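Local coordinates for putative capsular polysaccharide biosynthesis protein (Streptococcus pneumoniae serotype 4, PDB 6EWR), which probably acts as a pyridoxal phosphate-dependent aminotransferase of the DegT/DnrJ/EryC1 family, presumably in the making of capsular polysaccharide, at residues Ser175-Ala180 with Asp195-Ser200; Ser63-Leu68 with Tyr90-Ser95; Gly301-Pro306 with Arg324-Ser329; Arg318-Thr323 with Glu380-Leu385. One frame throughout, in Å; residues are numbered along the deposited sequence.

Overall arrangement
From the N terminus, contact 2 comes first: it closes a loop that includes strand 82-86 and brings the starts of helices 64-74 and 91-99 together beside the cofactor. Contact 1 follows in series, closing a loop of 14 residues between parallel neighbours of the seven-stranded mixed sheet. Their centres lie about 10 Å apart, both touch the cofactor, and Ser93 meets Asp176 between them. Contacts 3 and 4 close loops of 17 and 56 residues and cross, their segments alternating along the chain. They share strand 321-325, the middle of a three-stranded antiparallel sheet. His319 of contact 4 meets His179 of contact 1, so the loops after strand 172-176 and before strand 321-325 touch.

Contact 1 of 4, residues Ser175-Ala180 with Asp195-Ser200; sequences SDSAHA and DFTSFS. With PMP (4'-deoxy-4'-aminopyridoxal-5'-phosphate), chain E.
Ser175 O is gripped by several groups of the neighbouring strand. Ser198 N bonds to it at 3.0 Å, nearly straight (N-H...O 171°) and close to the line of the C=O bond, Ser198 OG adds a weak bond, and the CA-H of Thr197 also points at it. Ser175 N donates to Phe196 O at 2.7 Å. Together these fix the parallel register of strands 172-176 and 196-200, with Ser175 opposite Thr197 and Asp176 opposite Ser198. Past the pairing, Ser177 N reaches Ser198 O only weakly as the chain bends into the type I turn Ser177-Ala180.

On the face carrying Ser175 and Thr197, the methyl CG2 of Thr197 packs 3.3 Å from Ser177 CB and also lies over the rim of one face of the Phe199 ring. Ser177 O approaches that ring obliquely, 3.2 Å from Phe199 CD1.

The cofactor lies at the C-terminal ends of both strands. With CG anti to its backbone N (chi1 -175°), Asp176 turns its carboxylate to the pyridine: OD2 stands 2.7 Å from PMP N1 and is also bonded by Ser93, while OD1 accepts Ala178 N in an Asx turn that limits rotation of the group. His179 NE2 shares a hydrogen bond with PMP O3 (2.7 Å), its ND1 being held by Ala138, and Ser200 OG donates to phosphate oxygen O2P (2.5 Å). An aspartate facing the pyridine nitrogen is a hallmark of fold-type I aminotransferases; here it would probably favour a protonated ring nitrogen and so strengthen the cofactor as an electron sink.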
loop_
_atom_site.group_PDB
_atom_site.type_symbol
_atom_site.label_atom_id
_atom_site.label_comp_id
_atom_site.label_asym_id
_atom_site.label_seq_id
_atom_site.Cartn_x
_atom_site.Cartn_y
_atom_site.Cartn_z
ATOM N N SER A 175 -10.538 -11.368 13.119
ATOM C CA SER A 175 -11.231 -10.195 13.650
ATOM C C SER A 175 -10.933 -8.964 12.834
ATOM O O SER A 175 -9.789 -8.543 12.770
ATOM C CB SER A 175 -10.828 -9.935 15.113
ATOM O OG SER A 175 -11.209 -8.630 15.540
ATOM N N ASP A 176 -11.959 -8.347 12.252
ATOM C CA ASP A 176 -11.792 -6.965 11.790
ATOM C C ASP A 176 -11.817 -6.011 13.009
ATOM O O ASP A 176 -12.880 -5.474 13.373
ATOM C CB ASP A 176 -12.862 -6.597 10.759
ATOM C CG ASP A 176 -12.645 -5.184 10.166
ATOM O OD1 ASP A 176 -11.813 -4.405 10.682
ATOM O OD2 ASP A 176 -13.300 -4.848 9.173
ATOM N N SER A 177 -10.663 -5.821 13.629
ATOM C CA SER A 177 -10.556 -4.931 14.792
ATOM C C SER A 177 -10.076 -3.521 14.415
ATOM O O SER A 177 -9.338 -2.876 15.172
ATOM C CB SER A 177 -9.641 -5.526 15.872
ATOM O OG SER A 177 -10.348 -6.416 16.722
ATOM N N ALA A 178 -10.525 -3.025 13.273
ATOM C CA ALA A 178 -10.106 -1.709 12.820
ATOM C C ALA A 178 -10.355 -0.651 13.904
ATOM O O ALA A 178 -9.552 0.254 14.064
ATOM C CB ALA A 178 -10.815 -1.339 11.524
ATOM N N HIS A 179 -11.455 -0.805 14.653
ATOM C CA HIS A 179 -11.895 0.167 15.647
ATOM C C HIS A 179 -11.475 -0.185 17.090
ATOM O O HIS A 179 -11.661 0.629 18.008
ATOM C CB HIS A 179 -13.426 0.225 15.654
ATOM C CG HIS A 179 -14.063 0.530 14.327
ATOM N ND1 HIS A 179 -15.413 0.341 14.103
ATOM C CD2 HIS A 179 -13.554 1.011 13.168
ATOM C CE1 HIS A 179 -15.710 0.722 12.871
ATOM N NE2 HIS A 179 -14.600 1.109 12.272
ATOM N N ALA A 180 -10.885 -1.374 17.272
ATOM C CA ALA A 180 -10.864 -2.069 18.554
ATOM C C ALA A 180 -9.502 -2.218 19.266
ATOM O O ALA A 180 -9.409 -2.962 20.269
ATOM C CB ALA A 180 -11.478 -3.444 18.361
ATOM N N ASP A 195 -8.507 -15.845 15.903
ATOM C CA ASP A 195 -7.310 -16.565 15.428
ATOM C C ASP A 195 -6.307 -15.598 14.797
ATOM O O ASP A 195 -5.114 -15.683 15.079
ATOM C CB ASP A 195 -7.665 -17.692 14.439
ATOM C CG ASP A 195 -8.646 -18.688 15.031
ATOM O OD1 ASP A 195 -8.312 -19.331 16.060
ATOM O OD2 ASP A 195 -9.762 -18.838 14.474
ATOM N N PHE A 196 -6.803 -14.703 13.945
ATOM C CA PHE A 196 -6.034 -13.543 13.472
ATOM C C PHE A 196 -6.840 -12.278 13.703
ATOM O O PHE A 196 -8.071 -12.332 13.785
ATOM C CB PHE A 196 -5.732 -13.637 11.982
ATOM C CG PHE A 196 -4.862 -14.804 11.634
ATOM C CD1 PHE A 196 -5.405 -16.094 11.557
ATOM C CD2 PHE A 196 -3.509 -14.634 11.376
ATOM C CE1 PHE A 196 -4.621 -17.180 11.249
ATOM C CE2 PHE A 196 -2.716 -15.723 11.055
ATOM C CZ PHE A 196 -3.281 -16.998 10.993
ATOM N N THR A 197 -6.148 -11.150 13.833
ATOM C CA THR A 197 -6.832 -9.878 14.016
ATOM C C THR A 197 -6.131 -8.811 13.221
ATOM O O THR A 197 -4.909 -8.810 13.174
ATOM C CB THR A 197 -6.833 -9.471 15.487
ATOM O OG1 THR A 197 -7.440 -10.498 16.282
ATOM C CG2 THR A 197 -7.615 -8.183 15.673
ATOM N N SER A 198 -6.888 -7.926 12.581
ATOM C CA SER A 198 -6.319 -6.759 11.871
ATOM C C SER A 198 -6.708 -5.447 12.547
ATOM O O SER A 198 -7.851 -5.287 12.967
ATOM C CB SER A 198 -6.792 -6.727 10.415
ATOM O OG SER A 198 -8.205 -6.649 10.387
ATOM N N PHE A 199 -5.764 -4.523 12.653
ATOM C CA PHE A 199 -5.986 -3.185 13.267
ATOM C C PHE A 199 -5.758 -2.047 12.237
ATOM O O PHE A 199 -4.976 -2.180 11.311
ATOM C CB PHE A 199 -5.045 -2.993 14.487
ATOM C CG PHE A 199 -5.404 -3.846 15.698
ATOM C CD1 PHE A 199 -6.536 -3.558 16.468
ATOM C CD2 PHE A 199 -4.603 -4.937 16.078
ATOM C CE1 PHE A 199 -6.867 -4.336 17.573
ATOM C CE2 PHE A 199 -4.939 -5.717 17.196
ATOM C CZ PHE A 199 -6.074 -5.422 17.933
ATOM N N SER A 200 -6.448 -0.927 12.422
ATOM C CA SER A 200 -6.286 0.294 11.598
ATOM C C SER A 200 -5.755 1.403 12.482
ATOM O O SER A 200 -6.250 1.621 13.591
ATOM C CB SER A 200 -7.643 0.764 11.005
ATOM O OG SER A 200 -7.489 1.869 10.114
HETATM N N1 PMP E . -12.990 -2.212 8.717
HETATM C C2 PMP E . -13.737 -1.216 9.277
HETATM C C2A PMP E . -14.982 -1.539 10.050
HETATM C C3 PMP E . -13.335 0.199 9.119
HETATM O O3 PMP E . -14.058 1.245 9.635
HETATM C C4 PMP E . -12.094 0.439 8.348
HETATM C C4A PMP E . -11.638 1.867 8.166
HETATM N N4A PMP E . -11.161 2.202 6.814
HETATM C C5 PMP E . -11.341 -0.736 7.780
HETATM C C6 PMP E . -11.852 -2.018 8.006
HETATM C C5A PMP E . -10.061 -0.534 6.974
HETATM O O4P PMP E . -9.261 0.550 7.504
HETATM P P PMP E . -7.946 1.074 6.748
HETATM O O1P PMP E . -7.591 0.052 5.715
HETATM O O2P PMP E . -6.811 1.272 7.767
HETATM O O3P PMP E . -8.291 2.365 6.074
#

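Contact 2 of 4, residues Ser63-Leu68 with Tyr90-Ser95; sequences SATAAL and YTASCS. With PMP (4'-deoxy-4'-aminopyridoxal-5'-phosphate), chain E.
The Tyr90 ring lies between two groups: Thr91 CG2 sits over the centre of one face, 4.0 Å above the plane, and the cofactor pyridine is on the other side, with Tyr90 CD2 3.7 Å from PMP C4. The two rings are not parallel, their planes being about 37° apart. Seen from the pyridine, Tyr90 CB and CD2 lie on one face and Ala178 CB on the opposite one. Tyr90 is further fixed by the second subunit, whose His238 meets the ring edge-to-face and whose Gln240 bonds its OH.

Between the segments, Ala92 CB touches Thr65 OG1 at 3.5 Å, and Leu68 CD2 lies 3.9 Å from Ala92 O, while the axes of 64-68 and 91-95 run at 31°, 9.6 Å apart at closest. The start of helix 64-74 forms part of the phosphate cup seen in fold-type I enzymes. Ala64 N donates to PMP O2P, and O1P takes two bonds from Thr65: from N at 2.9 Å and from OG1 at 2.6 Å. The hydroxyl reaches it because chi1 (-59°) sets OG1 beside the backbone N. Ser63, the N-cap, accepts Ala66 N through OG at 2.7 Å, and the helix dipole would probably favour the phosphate charge.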
loop_
_atom_site.group_PDB
_atom_site.type_symbol
_atom_site.label_atom_id
_atom_site.label_comp_id
_atom_site.label_asym_id
_atom_site.label_seq_id
_atom_site.Cartn_x
_atom_site.Cartn_y
_atom_site.Cartn_z
ATOM N N SER A 63 -2.007 -0.299 5.960
ATOM C CA SER A 63 -3.454 -0.189 6.259
ATOM C C SER A 63 -3.980 -1.447 6.944
ATOM O O SER A 63 -3.335 -2.489 6.907
ATOM C CB SER A 63 -4.256 0.052 4.969
ATOM O OG SER A 63 -4.218 -1.077 4.122
ATOM N N ALA A 64 -5.166 -1.355 7.556
ATOM C CA ALA A 64 -5.882 -2.562 8.032
ATOM C C ALA A 64 -6.364 -3.407 6.872
ATOM O O ALA A 64 -6.489 -4.626 6.981
ATOM C CB ALA A 64 -7.089 -2.166 8.901
ATOM N N THR A 65 -6.701 -2.734 5.773
ATOM C CA THR A 65 -7.109 -3.396 4.535
ATOM C C THR A 65 -5.973 -4.254 4.003
ATOM O O THR A 65 -6.231 -5.399 3.590
ATOM C CB THR A 65 -7.567 -2.377 3.473
ATOM O OG1 THR A 65 -8.672 -1.611 4.006
ATOM C CG2 THR A 65 -8.008 -3.095 2.206
ATOM N N ALA A 66 -4.731 -3.729 4.034
ATOM C CA ALA A 66 -3.552 -4.542 3.733
ATOM C C ALA A 66 -3.392 -5.751 4.692
ATOM O O ALA A 66 -3.144 -6.896 4.259
ATOM C CB ALA A 66 -2.298 -3.688 3.760
ATOM N N ALA A 67 -3.529 -5.485 5.998
ATOM C CA ALA A 67 -3.420 -6.519 7.024
ATOM C C ALA A 67 -4.459 -7.613 6.871
ATOM O O ALA A 67 -4.128 -8.797 6.997
ATOM C CB ALA A 67 -3.532 -5.912 8.413
ATOM N N LEU A 68 -5.707 -7.209 6.623
ATOM C CA LEU A 68 -6.818 -8.139 6.506
ATOM C C LEU A 68 -6.621 -9.004 5.258
ATOM O O LEU A 68 -6.716 -10.229 5.325
ATOM C CB LEU A 68 -8.157 -7.385 6.486
ATOM C CG LEU A 68 -9.438 -8.209 6.709
ATOM C CD1 LEU A 68 -9.389 -9.063 7.968
ATOM C CD2 LEU A 68 -10.692 -7.339 6.721
ATOM N N TYR A 90 -18.273 -1.788 7.293
ATOM C CA TYR A 90 -17.584 -1.021 6.265
ATOM C C TYR A 90 -17.130 -1.948 5.129
ATOM O O TYR A 90 -16.784 -3.122 5.351
ATOM C CB TYR A 90 -16.360 -0.292 6.857
ATOM C CG TYR A 90 -15.766 0.749 5.936
ATOM C CD1 TYR A 90 -16.524 1.827 5.516
ATOM C CD2 TYR A 90 -14.454 0.667 5.500
ATOM C CE1 TYR A 90 -16.003 2.805 4.698
ATOM C CE2 TYR A 90 -13.919 1.626 4.646
ATOM C CZ TYR A 90 -14.705 2.704 4.254
ATOM O OH TYR A 90 -14.237 3.729 3.440
ATOM N N THR A 91 -17.121 -1.393 3.916
ATOM C CA THR A 91 -16.743 -2.135 2.698
ATOM C C THR A 91 -15.379 -2.851 2.772
ATOM O O THR A 91 -15.234 -3.957 2.232
ATOM C CB THR A 91 -16.813 -1.254 1.427
ATOM O OG1 THR A 91 -16.495 -2.039 0.280
ATOM C CG2 THR A 91 -15.849 -0.059 1.507
ATOM N N ALA A 92 -14.392 -2.225 3.438
ATOM C CA ALA A 92 -13.061 -2.825 3.592
ATOM C C ALA A 92 -13.061 -4.228 4.228
ATOM O O ALA A 92 -12.193 -5.040 3.917
ATOM C CB ALA A 92 -12.162 -1.903 4.363
ATOM N N SER A 93 -14.030 -4.516 5.089
ATOM C CA SER A 93 -14.180 -5.863 5.668
ATOM C C SER A 93 -14.429 -6.898 4.587
ATOM O O SER A 93 -13.950 -8.018 4.705
ATOM C CB SER A 93 -15.357 -5.933 6.688
ATOM O OG SER A 93 -15.327 -4.904 7.674
ATOM N N CYS A 94 -15.199 -6.519 3.555
ATOM C CA CYS A 94 -15.627 -7.412 2.497
ATOM C C CYS A 94 -14.786 -7.340 1.230
ATOM O O CYS A 94 -14.615 -8.377 0.559
ATOM C CB CYS A 94 -17.087 -7.154 2.138
ATOM S SG CYS A 94 -17.780 -8.447 1.055
ATOM N N SER A 95 -14.291 -6.153 0.876
ATOM C CA SER A 95 -13.484 -5.969 -0.367
ATOM C C SER A 95 -12.316 -6.949 -0.483
ATOM O O SER A 95 -12.133 -7.575 -1.527
ATOM C CB SER A 95 -12.953 -4.539 -0.503
ATOM O OG SER A 95 -11.934 -4.255 0.428
HETATM N N1 PMP E . -12.990 -2.212 8.717
HETATM C C2 PMP E . -13.737 -1.216 9.277
HETATM C C2A PMP E . -14.982 -1.539 10.050
HETATM C C3 PMP E . -13.335 0.199 9.119
HETATM O O3 PMP E . -14.058 1.245 9.635
HETATM C C4 PMP E . -12.094 0.439 8.348
HETATM C C4A PMP E . -11.638 1.867 8.166
HETATM N N4A PMP E . -11.161 2.202 6.814
HETATM C C5 PMP E . -11.341 -0.736 7.780
HETATM C C6 PMP E . -11.852 -2.018 8.006
HETATM C C5A PMP E . -10.061 -0.534 6.974
HETATM O O4P PMP E . -9.261 0.550 7.504
HETATM P P PMP E . -7.946 1.074 6.748
HETATM O O1P PMP E . -7.591 0.052 5.715
HETATM O O2P PMP E . -6.811 1.272 7.767
HETATM O O3P PMP E . -8.291 2.365 6.074
#

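Contact 3 of 4, residues Gly301-Pro306 with Arg324-Ser329; sequences GSRIHP and RVEGAS
Three backbone bonds join Arg303-His305 to Arg324-Glu326. His305 N donates to Arg324 O at 2.9 Å and Arg324 N to His305 O, making these two the hydrogen-bonded antiparallel pair; the second bond reaches its oxygen from well above the carbonyl plane. Glu326 N then bonds to Arg303 O nearly straight (172°), beyond the end of the regular pairing, where the chain leaves through the type II turn Val325-Ala328. The same carbonyl receives the CA-H of Val325, so Arg303 O meets two successive residues of the partner. Strand 304-306 is thereby an outer strand of the three-stranded antiparallel sheet, paired with the central strand 321-325.

The polar side chains meet around the His305 ring. With CG anti to its own carbonyl carbon (chi1 -61°), the ring folds back over Arg303 O, which lies over the centre of one face, 3.6 Å above the plane. At the ring edge His305 NE2 makes a weak bond to Glu326 OE1, 3.2 Å long, the ring and carboxylate planes standing 48° apart. Arg324 carries its guanidinium away from this pair, its NE bonded to Asn379.

The apolar side-chain pair lies on the other face, where Ile304 CG1 meets Val325 CG2 at 4.2 Å in a non-hydrogen-bonded pair. Both residues rest on Phe401 of helix 391-408.

Since His305 and Glu326 are exposed and both touch a crystal neighbour, their weak bond probably adds little; the junction probably rests mainly on the backbone bonds and the buried Ile304-Val325 pair.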
loop_
_atom_site.group_PDB
_atom_site.type_symbol
_atom_site.label_atom_id
_atom_site.label_comp_id
_atom_site.label_asym_id
_atom_site.label_seq_id
_atom_site.Cartn_x
_atom_site.Cartn_y
_atom_site.Cartn_z
ATOM N N GLY A 301 -33.184 7.664 29.401
ATOM C CA GLY A 301 -34.604 8.035 29.393
ATOM C C GLY A 301 -35.097 8.781 28.161
ATOM O O GLY A 301 -36.271 9.157 28.104
ATOM N N SER A 302 -34.228 8.970 27.166
ATOM C CA SER A 302 -34.610 9.571 25.892
ATOM C C SER A 302 -34.880 8.498 24.815
ATOM O O SER A 302 -34.705 7.285 25.026
ATOM C CB SER A 302 -33.526 10.551 25.436
ATOM O OG SER A 302 -32.358 9.885 25.012
ATOM N N ARG A 303 -35.328 8.967 23.650
ATOM C CA ARG A 303 -35.489 8.082 22.501
ATOM C C ARG A 303 -34.168 7.784 21.770
ATOM O O ARG A 303 -34.140 6.914 20.895
ATOM C CB ARG A 303 -36.583 8.604 21.556
ATOM C CG ARG A 303 -37.979 8.391 22.153
ATOM C CD ARG A 303 -39.055 9.156 21.398
ATOM N NE ARG A 303 -38.869 10.590 21.590
ATOM C CZ ARG A 303 -39.688 11.541 21.134
ATOM N NH1 ARG A 303 -40.783 11.225 20.445
ATOM N NH2 ARG A 303 -39.426 12.826 21.396
ATOM N N ILE A 304 -33.093 8.473 22.142
ATOM C CA ILE A 304 -31.760 8.203 21.606
ATOM C C ILE A 304 -31.139 7.039 22.385
ATOM O O ILE A 304 -30.907 7.149 23.571
ATOM C CB ILE A 304 -30.899 9.482 21.656
ATOM C CG1 ILE A 304 -31.472 10.514 20.668
ATOM C CG2 ILE A 304 -29.448 9.190 21.333
ATOM C CD1 ILE A 304 -31.494 11.926 21.206
ATOM N N HIS A 305 -30.888 5.929 21.694
ATOM C CA HIS A 305 -30.425 4.661 22.292
ATOM C C HIS A 305 -28.994 4.331 21.821
ATOM O O HIS A 305 -28.811 3.868 20.706
ATOM C CB HIS A 305 -31.367 3.506 21.904
ATOM C CG HIS A 305 -32.784 3.673 22.376
ATOM N ND1 HIS A 305 -33.108 4.105 23.647
ATOM C CD2 HIS A 305 -33.966 3.418 21.759
ATOM C CE1 HIS A 305 -34.425 4.129 23.782
ATOM N NE2 HIS A 305 -34.967 3.713 22.654
ATOM N N PRO A 306 -27.975 4.578 22.663
ATOM C CA PRO A 306 -26.617 4.289 22.222
ATOM C C PRO A 306 -26.275 2.821 22.343
ATOM O O PRO A 306 -26.777 2.162 23.254
ATOM C CB PRO A 306 -25.758 5.101 23.208
ATOM C CG PRO A 306 -26.531 5.023 24.477
ATOM C CD PRO A 306 -27.988 5.083 24.052
ATOM N N ARG A 324 -29.084 4.819 17.953
ATOM C CA ARG A 324 -30.270 4.692 17.106
ATOM C C ARG A 324 -31.421 5.430 17.745
ATOM O O ARG A 324 -31.609 5.348 18.960
ATOM C CB ARG A 324 -30.642 3.234 16.907
ATOM C CG ARG A 324 -29.525 2.417 16.259
ATOM C CD ARG A 324 -29.908 0.953 16.248
ATOM N NE ARG A 324 -31.116 0.731 15.439
ATOM C CZ ARG A 324 -31.919 -0.327 15.524
ATOM N NH1 ARG A 324 -31.675 -1.312 16.386
ATOM N NH2 ARG A 324 -32.983 -0.397 14.717
ATOM N N VAL A 325 -32.178 6.176 16.944
ATOM C CA VAL A 325 -33.301 6.983 17.459
ATOM C C VAL A 325 -34.604 6.202 17.271
ATOM O O VAL A 325 -34.976 5.854 16.152
ATOM C CB VAL A 325 -33.368 8.366 16.767
ATOM C CG1 VAL A 325 -34.325 9.301 17.494
ATOM C CG2 VAL A 325 -31.981 8.992 16.739
ATOM N N GLU A 326 -35.274 5.914 18.378
ATOM C CA GLU A 326 -36.458 5.043 18.366
ATOM C C GLU A 326 -37.578 5.678 17.547
ATOM O O GLU A 326 -37.833 6.889 17.660
ATOM C CB GLU A 326 -36.950 4.774 19.793
ATOM C CG GLU A 326 -37.870 3.550 19.964
ATOM C CD GLU A 326 -38.449 3.423 21.376
ATOM O OE1 GLU A 326 -38.106 4.246 22.267
ATOM O OE2 GLU A 326 -39.266 2.509 21.621
ATOM N N GLY A 327 -38.221 4.858 16.721
ATOM C CA GLY A 327 -39.371 5.281 15.929
ATOM C C GLY A 327 -39.100 6.336 14.863
ATOM O O GLY A 327 -40.010 7.123 14.549
ATOM N N ALA A 328 -37.865 6.380 14.325
ATOM C CA ALA A 328 -37.481 7.338 13.279
ATOM C C ALA A 328 -37.353 6.577 11.976
ATOM O O ALA A 328 -36.704 5.520 11.929
ATOM C CB ALA A 328 -36.168 8.037 13.600
ATOM N N SER A 329 -37.972 7.101 10.924
ATOM C CA SER A 329 -37.862 6.520 9.593
ATOM C C SER A 329 -36.566 6.994 8.912
ATOM O O SER A 329 -35.834 7.833 9.457
ATOM C CB SER A 329 -39.083 6.919 8.734
ATOM O OG SER A 329 -39.087 8.316 8.490
#

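Contact 4 of 4, residues Arg318-Thr323 with Glu380-Leu385; sequences RHLYIT and EITLPL
Thr323 and Glu380 owe their places to their torsions. At chi1 84° Thr323 puts OG1 between its backbone N and carbonyl carbon, facing Ile381 O, to which it donates at 2.9 Å. Glu380 leaves its backbone with CG anti to N, then bends at chi2 (-81°), which swings OE2 back until its syn lone pair accepts from Thr382 OG1 at 2.6 Å. From there Glu380 OE2 lies 3.6 Å from Ile322 CG2, the two side chains crossing at about a right angle. His350 also bonds to this pair, through Glu380 OE1 and Thr382 OG1.

Ile381 O has two donors, Thr323 N and Thr323 OG1, while Ile381 N returns a bond of 2.7 Å to Thr323 O. These bonds, with the non-hydrogen-bonded pair Ile322-Thr382, make 380-383 an antiparallel neighbour of 321-325, the central strand of the small three-stranded sheet. Leu383 N also donates to Tyr321 O. The face bearing Thr323, Ile381 and Leu383 packs against Phe401 of helix 391-408.

Beside them Leu383 CD1 meets the Tyr321 ring at its edge, 4.1 Å from Tyr321 CD2, and Tyr321 OH bonds to Asp296. Leu385 CD2 packs 3.4 Å from Arg318 O and against Tyr321 CB. Where the strands part, one water donates to His319 O and to Leu385 O. The His319 ring meets that of His179, which binds the cofactor; His319 ND1 is held by Asn206.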
loop_
_atom_site.group_PDB
_atom_site.type_symbol
_atom_site.label_atom_id
_atom_site.label_comp_id
_atom_site.label_asym_id
_atom_site.label_seq_id
_atom_site.Cartn_x
_atom_site.Cartn_y
_atom_site.Cartn_z
ATOM N N ARG A 318 -14.126 2.400 22.575
ATOM C CA ARG A 318 -14.954 3.587 22.463
ATOM C C ARG A 318 -14.489 4.399 21.287
ATOM O O ARG A 318 -14.092 5.550 21.432
ATOM C CB ARG A 318 -14.962 4.431 23.742
ATOM C CG ARG A 318 -15.404 3.616 24.940
ATOM C CD ARG A 318 -15.436 4.472 26.196
ATOM N NE ARG A 318 -16.069 3.744 27.286
ATOM C CZ ARG A 318 -15.455 2.870 28.072
ATOM N NH1 ARG A 318 -14.160 2.588 27.948
ATOM N NH2 ARG A 318 -16.157 2.263 29.009
ATOM N N HIS A 319 -14.537 3.769 20.117
ATOM C CA HIS A 319 -14.193 4.455 18.888
ATOM C C HIS A 319 -15.317 5.356 18.337
ATOM O O HIS A 319 -15.073 6.514 17.998
ATOM C CB HIS A 319 -13.724 3.443 17.832
ATOM C CG HIS A 319 -13.384 4.088 16.536
ATOM N ND1 HIS A 319 -12.579 5.199 16.472
ATOM C CD2 HIS A 319 -13.787 3.835 15.272
ATOM C CE1 HIS A 319 -12.477 5.586 15.220
ATOM N NE2 HIS A 319 -13.206 4.785 14.471
ATOM N N LEU A 320 -16.528 4.816 18.232
ATOM C CA LEU A 320 -17.678 5.520 17.623
ATOM C C LEU A 320 -18.854 5.553 18.604
ATOM O O LEU A 320 -19.158 4.543 19.229
ATOM C CB LEU A 320 -18.108 4.812 16.349
ATOM C CG LEU A 320 -17.110 4.785 15.182
ATOM C CD1 LEU A 320 -17.630 3.952 14.021
ATOM C CD2 LEU A 320 -16.800 6.182 14.659
ATOM N N TYR A 321 -19.504 6.701 18.762
ATOM C CA TYR A 321 -20.744 6.775 19.530
ATOM C C TYR A 321 -21.939 6.532 18.601
ATOM O O TYR A 321 -22.652 7.437 18.203
ATOM C CB TYR A 321 -20.857 8.080 20.331
ATOM C CG TYR A 321 -21.791 7.964 21.531
ATOM C CD1 TYR A 321 -21.441 7.186 22.613
ATOM C CD2 TYR A 321 -23.029 8.615 21.572
ATOM C CE1 TYR A 321 -22.299 7.042 23.706
ATOM C CE2 TYR A 321 -23.886 8.479 22.667
ATOM C CZ TYR A 321 -23.515 7.688 23.724
ATOM O OH TYR A 321 -24.328 7.539 24.815
ATOM N N ILE A 322 -22.127 5.271 18.272
ATOM C CA ILE A 322 -23.271 4.807 17.517
ATOM C C ILE A 322 -24.520 4.917 18.391
ATOM O O ILE A 322 -24.507 4.471 19.555
ATOM C CB ILE A 322 -23.079 3.323 17.107
ATOM C CG1 ILE A 322 -21.833 3.076 16.276
ATOM C CG2 ILE A 322 -24.364 2.691 16.594
ATOM C CD1 ILE A 322 -21.951 2.910 14.783
ATOM N N THR A 323 -25.576 5.547 17.848
ATOM C CA THR A 323 -26.883 5.633 18.497
ATOM C C THR A 323 -27.938 5.309 17.485
ATOM O O THR A 323 -27.709 5.514 16.278
ATOM C CB THR A 323 -27.182 7.054 19.063
ATOM O OG1 THR A 323 -27.726 7.928 18.045
ATOM C CG2 THR A 323 -25.903 7.695 19.685
ATOM N N GLU A 380 -29.933 4.878 12.528
ATOM C CA GLU A 380 -28.648 5.019 13.167
ATOM C C GLU A 380 -28.113 6.437 12.983
ATOM O O GLU A 380 -28.266 6.993 11.919
ATOM C CB GLU A 380 -27.672 4.014 12.588
ATOM C CG GLU A 380 -26.426 3.822 13.429
ATOM C CD GLU A 380 -25.363 4.898 13.209
ATOM O OE1 GLU A 380 -25.145 5.326 12.058
ATOM O OE2 GLU A 380 -24.720 5.299 14.193
ATOM N N ILE A 381 -27.514 7.009 14.025
ATOM C CA ILE A 381 -26.771 8.266 13.917
ATOM C C ILE A 381 -25.553 8.192 14.839
ATOM O O ILE A 381 -25.668 7.866 16.019
ATOM C CB ILE A 381 -27.612 9.505 14.300
ATOM C CG1 ILE A 381 -28.724 9.759 13.267
ATOM C CG2 ILE A 381 -26.725 10.741 14.438
ATOM C CD1 ILE A 381 -29.766 10.787 13.692
ATOM N N THR A 382 -24.393 8.498 14.286
ATOM C CA THR A 382 -23.147 8.458 15.010
ATOM C C THR A 382 -22.753 9.880 15.371
ATOM O O THR A 382 -22.693 10.748 14.490
ATOM C CB THR A 382 -22.023 7.808 14.181
ATOM O OG1 THR A 382 -22.510 6.601 13.588
ATOM C CG2 THR A 382 -20.792 7.498 15.059
ATOM N N LEU A 383 -22.509 10.102 16.672
ATOM C CA LEU A 383 -22.101 11.409 17.181
ATOM C C LEU A 383 -20.590 11.453 17.276
ATOM O O LEU A 383 -19.942 10.413 17.287
ATOM C CB LEU A 383 -22.692 11.692 18.561
ATOM C CG LEU A 383 -24.214 11.613 18.650
ATOM C CD1 LEU A 383 -24.643 12.007 20.041
ATOM C CD2 LEU A 383 -24.943 12.497 17.655
ATOM N N PRO A 384 -20.026 12.659 17.338
ATOM C CA PRO A 384 -18.603 12.808 17.518
ATOM C C PRO A 384 -18.100 12.171 18.791
ATOM O O PRO A 384 -18.700 12.360 19.846
ATOM C CB PRO A 384 -18.433 14.333 17.610
ATOM C CG PRO A 384 -19.510 14.847 16.732
ATOM C CD PRO A 384 -20.670 13.951 17.077
ATOM N N LEU A 385 -16.994 11.444 18.680
ATOM C CA LEU A 385 -16.327 10.873 19.831
ATOM C C LEU A 385 -14.845 10.889 19.528
ATOM O O LEU A 385 -14.349 10.018 18.808
ATOM C CB LEU A 385 -16.837 9.452 20.095
ATOM C CG LEU A 385 -16.282 8.643 21.287
ATOM C CD1 LEU A 385 -16.310 9.395 22.618
ATOM C CD2 LEU A 385 -17.028 7.326 21.424
HETATM O O HOH W 1 -14.290 8.621 16.398
#